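Local coordinates for protein class I phosphodiesterase PDEB1 (Leishmania major, PDB 2R8Q) that is a class I cyclic nucleotide phosphodiesterase of the HD superfamily, with an all-helical catalytic domain that holds zinc, magnesium and 3-isobutyl-1-methylxanthine, at residues A[245-259]-A[314-326]. Sequence-based numbering, arbitrary orientation.
Sequences VMETLIKAGDVSNVT and AGKFFRDIVGNLF. With ZN (zinc ion), chain C; IBM (3-isobutyl-1-methylxanthine), chain E.
Three phenylalanines, Phe317, Phe318 and Phe326, fill the seam between helix 245-254, with the turn that follows it, and the roughly antiparallel helix 314-324; the segment axes approach to 10.9 Å at 142°. Phe318 packs against the turn. Its CB-CG bond stands anti to the carbonyl carbon (chi1 -85°), which brings one ring face to Thr259, whose CG2 sits over the ring centre, 3.6 Å from the centroid, in a CH-pi contact. CG, CD1 and CD2 all meet this methyl. Further out, CE1 meets Val255 CG2 and, near the ring plane, Val255 O; CE2 approaches Ala252 CB; at the tip, CZ comes edge-on to 3.3 Å from Ala252 O. Thr259 is held in place by its own hydroxyl: OG1 donates to Ser256 O at 2.7 Å, in the carbonyl plane on a lone pair, while Thr259 N binds the same oxygen. Phe317 presents its edge to the helix, CE2 lying 3.7 Å from Ala252 CA, and its CZ touches Thr248 CG2 and the bent chain of Lys251 at CE. The ammonium group of Lys251 is hydrogen-bonded to His219, and its cation-pi attraction to Phe317 is weak at most. Ile321 sets CG2 against Thr248 CG2 and CD1 against Ala252 CB. At the other end, Leu249 CD2 rests over one face of Phe326, with Val245 CG1 and Thr248 CG2 at that ring's edge. Val258 CG2 is pressed to 3.5 Å from Ala314 CB, a tight carbon pair. Asp254 closes the helix, its OD1 binding zinc alongside His104, His140 and Asp141; Asn257, in the turn beyond, belongs to the 3-isobutyl-1-methylxanthine pocket. Segment 245-259 thus carries both site residues, yet meets 314-326 mainly by dispersion between methyls and rings.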
ATOM      1  N   VAL A 245       9.746 -19.131  14.080  1.00 14.83           N
ATOM      2  CA  VAL A 245      10.551 -18.675  15.207  1.00 14.63           C
ATOM      3  C   VAL A 245      10.800 -17.173  15.067  1.00 14.34           C
ATOM      4  O   VAL A 245      10.721 -16.433  16.047  1.00 14.43           O
ATOM      5  CB  VAL A 245      11.907 -19.421  15.279  1.00 15.36           C
ATOM      6  CG1 VAL A 245      12.874 -18.667  16.198  1.00 15.36           C
ATOM      7  CG2 VAL A 245      11.690 -20.836  15.807  1.00 17.57           C
ATOM      8  N   MET A 246      11.090 -16.723  13.847  1.00 13.71           N
ATOM      9  CA  MET A 246      11.327 -15.302  13.599  1.00 13.89           C
ATOM     10  C   MET A 246      10.080 -14.490  13.930  1.00 12.81           C
ATOM     11  O   MET A 246      10.157 -13.444  14.583  1.00 13.41           O
ATOM     12  CB  MET A 246      11.692 -15.061  12.132  1.00 14.97           C
ATOM     13  CG  MET A 246      13.044 -15.608  11.703  1.00 16.01           C
ATOM     14  SD  MET A 246      13.321 -15.369   9.922  1.00 16.62           S
ATOM     15  CE  MET A 246      13.676 -13.620   9.878  1.00 17.46           C
ATOM     16  N   GLU A 247       8.927 -14.972  13.475  1.00 14.15           N
ATOM     17  CA  GLU A 247       7.672 -14.270  13.716  1.00 15.06           C
ATOM     18  C   GLU A 247       7.347 -14.211  15.199  1.00 14.47           C
ATOM     19  O   GLU A 247       6.857 -13.201  15.695  1.00 14.80           O
ATOM     20  CB  GLU A 247       6.526 -14.953  12.963  1.00 15.48           C
ATOM     21  CG  GLU A 247       6.717 -14.973  11.453  1.00 16.43           C
ATOM     22  CD  GLU A 247       5.720 -15.874  10.747  1.00 20.08           C
ATOM     23  OE1 GLU A 247       5.150 -16.763  11.413  1.00 25.32           O
ATOM     24  OE2 GLU A 247       5.518 -15.704   9.527  1.00 22.30           O
ATOM     25  N   THR A 248       7.621 -15.303  15.904  1.00 15.18           N
ATOM     26  CA  THR A 248       7.344 -15.354  17.330  1.00 13.72           C
ATOM     27  C   THR A 248       8.275 -14.419  18.096  1.00 14.15           C
ATOM     28  O   THR A 248       7.858 -13.785  19.069  1.00 15.26           O
ATOM     29  CB  THR A 248       7.477 -16.790  17.856  1.00 15.83           C
ATOM     30  OG1 THR A 248       6.618 -17.644  17.094  1.00 16.45           O
ATOM     31  CG2 THR A 248       7.069 -16.865  19.318  1.00 15.98           C
ATOM     32  N   LEU A 249       9.531 -14.334  17.661  1.00 13.52           N
ATOM     33  CA  LEU A 249      10.486 -13.444  18.312  1.00 13.46           C
ATOM     34  C   LEU A 249      10.099 -11.982  18.130  1.00 13.01           C
ATOM     35  O   LEU A 249      10.141 -11.215  19.091  1.00 14.04           O
ATOM     36  CB  LEU A 249      11.905 -13.662  17.776  1.00 14.83           C
ATOM     37  CG  LEU A 249      12.640 -14.906  18.282  1.00 14.02           C
ATOM     38  CD1 LEU A 249      13.929 -15.083  17.501  1.00 16.59           C
ATOM     39  CD2 LEU A 249      12.925 -14.769  19.778  1.00 16.30           C
ATOM     40  N   ILE A 250       9.726 -11.576  16.916  1.00 13.31           N
ATOM     41  CA  ILE A 250       9.358 -10.175  16.745  1.00 14.55           C
ATOM     42  C   ILE A 250       8.092  -9.866  17.535  1.00 15.15           C
ATOM     43  O   ILE A 250       7.936  -8.760  18.053  1.00 15.62           O
ATOM     44  CB  ILE A 250       9.196  -9.767  15.247  1.00 14.28           C
ATOM     45  CG1 ILE A 250       9.086  -8.239  15.160  1.00 14.98           C
ATOM     46  CG2 ILE A 250       7.972 -10.440  14.625  1.00 16.30           C
ATOM     47  CD1 ILE A 250       9.285  -7.663  13.763  1.00 15.64           C
ATOM     48  N   LYS A 251       7.198 -10.845  17.659  1.00 14.83           N
ATOM     49  CA  LYS A 251       5.986 -10.639  18.444  1.00 15.22           C
ATOM     50  C   LYS A 251       6.398 -10.424  19.895  1.00 14.86           C
ATOM     51  O   LYS A 251       5.884  -9.533  20.574  1.00 15.20           O
ATOM     52  CB  LYS A 251       5.057 -11.851  18.353  1.00 16.31           C
ATOM     53  CG  LYS A 251       4.116 -11.835  17.159  1.00 16.79           C
ATOM     54  CD  LYS A 251       3.127 -12.995  17.214  1.00 18.77           C
ATOM     55  CE  LYS A 251       2.307 -12.991  18.501  1.00 18.83           C
ATOM     56  NZ  LYS A 251       1.542 -11.727  18.700  1.00 19.20           N
ATOM     57  N   ALA A 252       7.342 -11.237  20.363  1.00 14.14           N
ATOM     58  CA  ALA A 252       7.830 -11.136  21.735  1.00 14.64           C
ATOM     59  C   ALA A 252       8.449  -9.763  21.977  1.00 15.06           C
ATOM     60  O   ALA A 252       8.162  -9.113  22.979  1.00 16.60           O
ATOM     61  CB  ALA A 252       8.864 -12.230  22.009  1.00 15.39           C
ATOM     62  N   GLY A 253       9.303  -9.323  21.060  1.00 15.10           N
ATOM     63  CA  GLY A 253       9.920  -8.022  21.221  1.00 15.40           C
ATOM     64  C   GLY A 253       8.878  -6.919  21.241  1.00 15.49           C
ATOM     65  O   GLY A 253       8.992  -5.947  21.984  1.00 15.39           O
ATOM     66  N   ASP A 254       7.845  -7.078  20.422  1.00 14.94           N
ATOM     67  CA  ASP A 254       6.783  -6.089  20.323  1.00 15.68           C
ATOM     68  C   ASP A 254       6.000  -5.913  21.629  1.00 16.39           C
ATOM     69  O   ASP A 254       5.566  -4.802  21.947  1.00 18.75           O
ATOM     70  CB  ASP A 254       5.844  -6.473  19.175  1.00 16.00           C
ATOM     71  CG  ASP A 254       5.224  -5.270  18.498  1.00 16.77           C
ATOM     72  OD1 ASP A 254       5.748  -4.142  18.651  1.00 15.32           O
ATOM     73  OD2 ASP A 254       4.210  -5.460  17.791  1.00 21.47           O
ATOM     74  N   VAL A 255       5.827  -6.991  22.391  1.00 16.41           N
ATOM     75  CA  VAL A 255       5.103  -6.903  23.663  1.00 16.54           C
ATOM     76  C   VAL A 255       6.031  -7.096  24.861  1.00 17.32           C
ATOM     77  O   VAL A 255       5.599  -7.511  25.939  1.00 19.82           O
ATOM     78  CB  VAL A 255       3.954  -7.944  23.746  1.00 17.83           C
ATOM     79  CG1 VAL A 255       2.940  -7.676  22.646  1.00 19.56           C
ATOM     80  CG2 VAL A 255       4.503  -9.360  23.640  1.00 18.70           C
ATOM     81  N   SER A 256       7.303  -6.757  24.671  1.00 16.11           N
ATOM     82  CA  SER A 256       8.322  -6.914  25.709  1.00 15.78           C
ATOM     83  C   SER A 256       8.358  -5.852  26.805  1.00 15.82           C
ATOM     84  O   SER A 256       9.093  -6.007  27.778  1.00 17.64           O
ATOM     85  CB  SER A 256       9.708  -6.980  25.065  1.00 16.21           C
ATOM     86  OG  SER A 256      10.032  -5.757  24.420  1.00 15.67           O
ATOM     87  N   ASN A 257       7.588  -4.780  26.653  1.00 16.20           N
ATOM     88  CA  ASN A 257       7.595  -3.720  27.661  1.00 15.84           C
ATOM     89  C   ASN A 257       7.386  -4.260  29.077  1.00 17.64           C
ATOM     90  O   ASN A 257       8.044  -3.817  30.015  1.00 17.59           O
ATOM     91  CB  ASN A 257       6.509  -2.680  27.367  1.00 16.74           C
ATOM     92  CG  ASN A 257       6.816  -1.816  26.149  1.00 16.78           C
ATOM     93  OD1 ASN A 257       5.953  -1.070  25.686  1.00 18.63           O
ATOM     94  ND2 ASN A 257       8.038  -1.905  25.634  1.00 17.50           N
ATOM     95  N   VAL A 258       6.475  -5.218  29.224  1.00 19.27           N
ATOM     96  CA  VAL A 258       6.167  -5.781  30.537  1.00 21.13           C
ATOM     97  C   VAL A 258       7.238  -6.685  31.132  1.00 22.06           C
ATOM     98  O   VAL A 258       7.137  -7.084  32.293  1.00 22.78           O
ATOM     99  CB  VAL A 258       4.837  -6.566  30.508  1.00 21.60           C
ATOM    100  CG1 VAL A 258       3.689  -5.627  30.174  1.00 23.49           C
ATOM    101  CG2 VAL A 258       4.923  -7.702  29.502  1.00 23.45           C
ATOM    102  N   THR A 259       8.263  -7.004  30.348  1.00 19.59           N
ATOM    103  CA  THR A 259       9.340  -7.866  30.820  1.00 21.53           C
ATOM    104  C   THR A 259      10.606  -7.085  31.173  1.00 20.27           C
ATOM    105  O   THR A 259      11.619  -7.677  31.534  1.00 22.72           O
ATOM    106  CB  THR A 259       9.721  -8.909  29.761  1.00 22.32           C
ATOM    107  OG1 THR A 259      10.316  -8.244  28.640  1.00 23.07           O
ATOM    108  CG2 THR A 259       8.489  -9.673  29.296  1.00 22.65           C
ATOM    109  N   ALA A 314       0.423 -10.819  27.484  1.00 25.39           N
ATOM    110  CA  ALA A 314       1.876 -10.935  27.565  1.00 26.75           C
ATOM    111  C   ALA A 314       2.423 -11.984  28.525  1.00 26.94           C
ATOM    112  O   ALA A 314       3.398 -12.670  28.208  1.00 26.78           O
ATOM    113  CB  ALA A 314       2.477  -9.574  27.894  1.00 27.63           C
ATOM    114  N   GLY A 315       1.812 -12.100  29.700  1.00 27.22           N
ATOM    115  CA  GLY A 315       2.269 -13.066  30.683  1.00 27.47           C
ATOM    116  C   GLY A 315       2.283 -14.492  30.172  1.00 27.97           C
ATOM    117  O   GLY A 315       3.323 -15.155  30.189  1.00 27.30           O
ATOM    118  N   LYS A 316       1.129 -14.971  29.718  1.00 27.14           N
ATOM    119  CA  LYS A 316       1.032 -16.329  29.202  1.00 26.75           C
ATOM    120  C   LYS A 316       1.906 -16.502  27.966  1.00 23.69           C
ATOM    121  O   LYS A 316       2.533 -17.545  27.785  1.00 23.64           O
ATOM    122  CB  LYS A 316      -0.416 -16.676  28.845  1.00 30.24           C
ATOM    123  CG  LYS A 316      -0.559 -18.058  28.214  1.00 34.23           C
ATOM    124  CD  LYS A 316      -1.988 -18.359  27.791  1.00 38.01           C
ATOM    125  CE  LYS A 316      -2.073 -19.713  27.103  1.00 40.13           C
ATOM    126  NZ  LYS A 316      -3.456 -20.026  26.644  1.00 43.14           N
ATOM    127  N   PHE A 317       1.950 -15.478  27.120  1.00 22.40           N
ATOM    128  CA  PHE A 317       2.747 -15.556  25.901  1.00 19.89           C
ATOM    129  C   PHE A 317       4.209 -15.858  26.201  1.00 18.89           C
ATOM    130  O   PHE A 317       4.785 -16.778  25.624  1.00 19.17           O
ATOM    131  CB  PHE A 317       2.648 -14.256  25.093  1.00 19.84           C
ATOM    132  CG  PHE A 317       3.344 -14.322  23.758  1.00 21.10           C
ATOM    133  CD1 PHE A 317       2.897 -15.193  22.769  1.00 20.47           C
ATOM    134  CD2 PHE A 317       4.452 -13.522  23.493  1.00 21.75           C
ATOM    135  CE1 PHE A 317       3.542 -15.269  21.535  1.00 22.31           C
ATOM    136  CE2 PHE A 317       5.104 -13.589  22.260  1.00 21.72           C
ATOM    137  CZ  PHE A 317       4.648 -14.465  21.282  1.00 20.55           C
ATOM    138  N   PHE A 318       4.820 -15.087  27.094  1.00 18.11           N
ATOM    139  CA  PHE A 318       6.222 -15.333  27.416  1.00 17.94           C
ATOM    140  C   PHE A 318       6.429 -16.662  28.135  1.00 19.08           C
ATOM    141  O   PHE A 318       7.380 -17.386  27.849  1.00 19.21           O
ATOM    142  CB  PHE A 318       6.809 -14.184  28.248  1.00 18.90           C
ATOM    143  CG  PHE A 318       7.302 -13.031  27.414  1.00 17.33           C
ATOM    144  CD1 PHE A 318       6.460 -11.966  27.100  1.00 18.98           C
ATOM    145  CD2 PHE A 318       8.594 -13.037  26.902  1.00 15.60           C
ATOM    146  CE1 PHE A 318       6.902 -10.924  26.280  1.00 17.79           C
ATOM    147  CE2 PHE A 318       9.048 -12.002  26.080  1.00 15.90           C
ATOM    148  CZ  PHE A 318       8.200 -10.945  25.768  1.00 17.38           C
ATOM    149  N   ARG A 319       5.540 -16.990  29.066  1.00 21.99           N
ATOM    150  CA  ARG A 319       5.659 -18.249  29.787  1.00 23.50           C
ATOM    151  C   ARG A 319       5.610 -19.414  28.800  1.00 23.76           C
ATOM    152  O   ARG A 319       6.386 -20.365  28.904  1.00 23.68           O
ATOM    153  CB  ARG A 319       4.528 -18.366  30.813  1.00 26.81           C
ATOM    154  CG  ARG A 319       4.620 -17.314  31.908  1.00 32.59           C
ATOM    155  CD  ARG A 319       3.275 -17.045  32.557  1.00 36.57           C
ATOM    156  NE  ARG A 319       3.336 -15.891  33.450  1.00 39.74           N
ATOM    157  CZ  ARG A 319       2.270 -15.228  33.888  1.00 41.51           C
ATOM    158  NH1 ARG A 319       1.055 -15.603  33.513  1.00 42.45           N
ATOM    159  NH2 ARG A 319       2.421 -14.190  34.701  1.00 43.04           N
ATOM    160  N   ASP A 320       4.710 -19.318  27.829  1.00 24.47           N
ATOM    161  CA  ASP A 320       4.550 -20.361  26.822  1.00 24.82           C
ATOM    162  C   ASP A 320       5.720 -20.494  25.855  1.00 24.66           C
ATOM    163  O   ASP A 320       6.225 -21.595  25.640  1.00 24.20           O
ATOM    164  CB  ASP A 320       3.264 -20.125  26.027  1.00 28.95           C
ATOM    165  CG  ASP A 320       2.037 -20.662  26.735  1.00 31.84           C
ATOM    166  OD1 ASP A 320       2.038 -20.706  27.983  1.00 34.83           O
ATOM    167  OD2 ASP A 320       1.067 -21.029  26.041  1.00 35.35           O
ATOM    168  N   ILE A 321       6.166 -19.387  25.270  1.00 22.39           N
ATOM    169  CA  ILE A 321       7.264 -19.483  24.319  1.00 21.18           C
ATOM    170  C   ILE A 321       8.602 -19.804  24.970  1.00 21.32           C
ATOM    171  O   ILE A 321       9.430 -20.489  24.375  1.00 22.17           O
ATOM    172  CB  ILE A 321       7.393 -18.199  23.460  1.00 19.69           C
ATOM    173  CG1 ILE A 321       7.830 -17.015  24.324  1.00 19.71           C
ATOM    174  CG2 ILE A 321       6.058 -17.905  22.782  1.00 19.81           C
ATOM    175  CD1 ILE A 321       8.103 -15.753  23.512  1.00 21.64           C
ATOM    176  N   VAL A 322       8.816 -19.326  26.192  1.00 22.26           N
ATOM    177  CA  VAL A 322      10.066 -19.604  26.890  1.00 22.10           C
ATOM    178  C   VAL A 322      10.085 -21.055  27.363  1.00 23.35           C
ATOM    179  O   VAL A 322      11.084 -21.758  27.208  1.00 23.53           O
ATOM    180  CB  VAL A 322      10.253 -18.671  28.110  1.00 22.14           C
ATOM    181  CG1 VAL A 322      11.439 -19.132  28.947  1.00 23.25           C
ATOM    182  CG2 VAL A 322      10.483 -17.245  27.635  1.00 22.01           C
ATOM    183  N   GLY A 323       8.970 -21.503  27.926  1.00 24.72           N
ATOM    184  CA  GLY A 323       8.895 -22.867  28.414  1.00 27.37           C
ATOM    185  C   GLY A 323       8.914 -23.925  27.325  1.00 28.99           C
ATOM    186  O   GLY A 323       9.391 -25.036  27.551  1.00 31.11           O
ATOM    187  N   ASN A 324       8.420 -23.583  26.138  1.00 27.54           N
ATOM    188  CA  ASN A 324       8.362 -24.546  25.044  1.00 27.76           C
ATOM    189  C   ASN A 324       9.500 -24.534  24.027  1.00 26.86           C
ATOM    190  O   ASN A 324       9.651 -25.493  23.268  1.00 25.96           O
ATOM    191  CB  ASN A 324       7.031 -24.408  24.298  1.00 30.99           C
ATOM    192  CG  ASN A 324       5.849 -24.881  25.124  1.00 34.22           C
ATOM    193  OD1 ASN A 324       5.815 -26.025  25.578  1.00 37.67           O
ATOM    194  ND2 ASN A 324       4.872 -24.004  25.319  1.00 36.50           N
ATOM    195  N   LEU A 325      10.299 -23.471  23.993  1.00 24.20           N
ATOM    196  CA  LEU A 325      11.397 -23.428  23.032  1.00 23.24           C
ATOM    197  C   LEU A 325      12.513 -22.431  23.339  1.00 22.52           C
ATOM    198  O   LEU A 325      13.692 -22.761  23.216  1.00 23.04           O
ATOM    199  CB  LEU A 325      10.846 -23.156  21.627  1.00 22.96           C
ATOM    200  CG  LEU A 325      11.846 -23.269  20.474  1.00 23.70           C
ATOM    201  CD1 LEU A 325      12.393 -24.689  20.394  1.00 24.27           C
ATOM    202  CD2 LEU A 325      11.165 -22.890  19.174  1.00 25.49           C
ATOM    203  N   PHE A 326      12.150 -21.210  23.720  1.00 23.00           N
ATOM    204  CA  PHE A 326      13.152 -20.187  24.020  1.00 21.34           C
ATOM    205  C   PHE A 326      13.562 -20.257  25.488  1.00 22.58           C
ATOM    206  O   PHE A 326      13.343 -19.315  26.250  1.00 22.06           O
ATOM    207  CB  PHE A 326      12.609 -18.785  23.717  1.00 21.74           C
ATOM    208  CG  PHE A 326      12.074 -18.619  22.318  1.00 21.05           C
ATOM    209  CD1 PHE A 326      12.718 -19.204  21.233  1.00 23.99           C
ATOM    210  CD2 PHE A 326      10.941 -17.849  22.084  1.00 22.65           C
ATOM    211  CE1 PHE A 326      12.241 -19.021  19.936  1.00 23.10           C
ATOM    212  CE2 PHE A 326      10.459 -17.661  20.790  1.00 23.99           C
ATOM    213  CZ  PHE A 326      11.110 -18.249  19.716  1.00 20.64           C
TER
HETATM  214 ZN    ZN C   1       5.440  -2.377  17.367  1.00 16.99          ZN
HETATM  215  N9  IBM E   3      -1.856  -3.369  24.687  1.00 50.85           N
HETATM  216  C8  IBM E   3      -2.706  -3.184  25.749  1.00 50.81           C
HETATM  217  N7  IBM E   3      -2.100  -2.828  26.854  1.00 50.38           N
HETATM  218  C5  IBM E   3      -0.761  -2.775  26.494  1.00 50.74           C
HETATM  219  C4  IBM E   3      -0.595  -3.104  25.167  1.00 51.14           C
HETATM  220  N3  IBM E   3       0.564  -3.157  24.473  1.00 51.27           N
HETATM  221  C2  IBM E   3       1.677  -2.847  25.200  1.00 51.70           C
HETATM  222  N1  IBM E   3       1.604  -2.500  26.553  1.00 51.34           N
HETATM  223  C6  IBM E   3       0.391  -2.463  27.198  1.00 51.31           C
HETATM  224  O6  IBM E   3       0.324  -2.157  28.378  1.00 51.34           O
HETATM  225  O2  IBM E   3       2.774  -2.874  24.651  1.00 50.84           O
HETATM  226  C10 IBM E   3       2.820  -2.176  27.284  1.00 52.06           C
HETATM  227  C11 IBM E   3       0.615  -3.511  23.064  1.00 52.65           C
HETATM  228  C12 IBM E   3      -0.098  -2.430  22.247  1.00 52.75           C
HETATM  229  C13 IBM E   3       0.877  -1.342  21.818  1.00 52.87           C
HETATM  230  C14 IBM E   3      -0.797  -3.038  21.039  1.00 53.62           C
HETATM  231  O   HOH W   1       3.860  -3.513  16.435  1.00 17.59           O
HETATM  232  O   HOH W   2       3.636  -2.005  18.728  1.00 18.68           O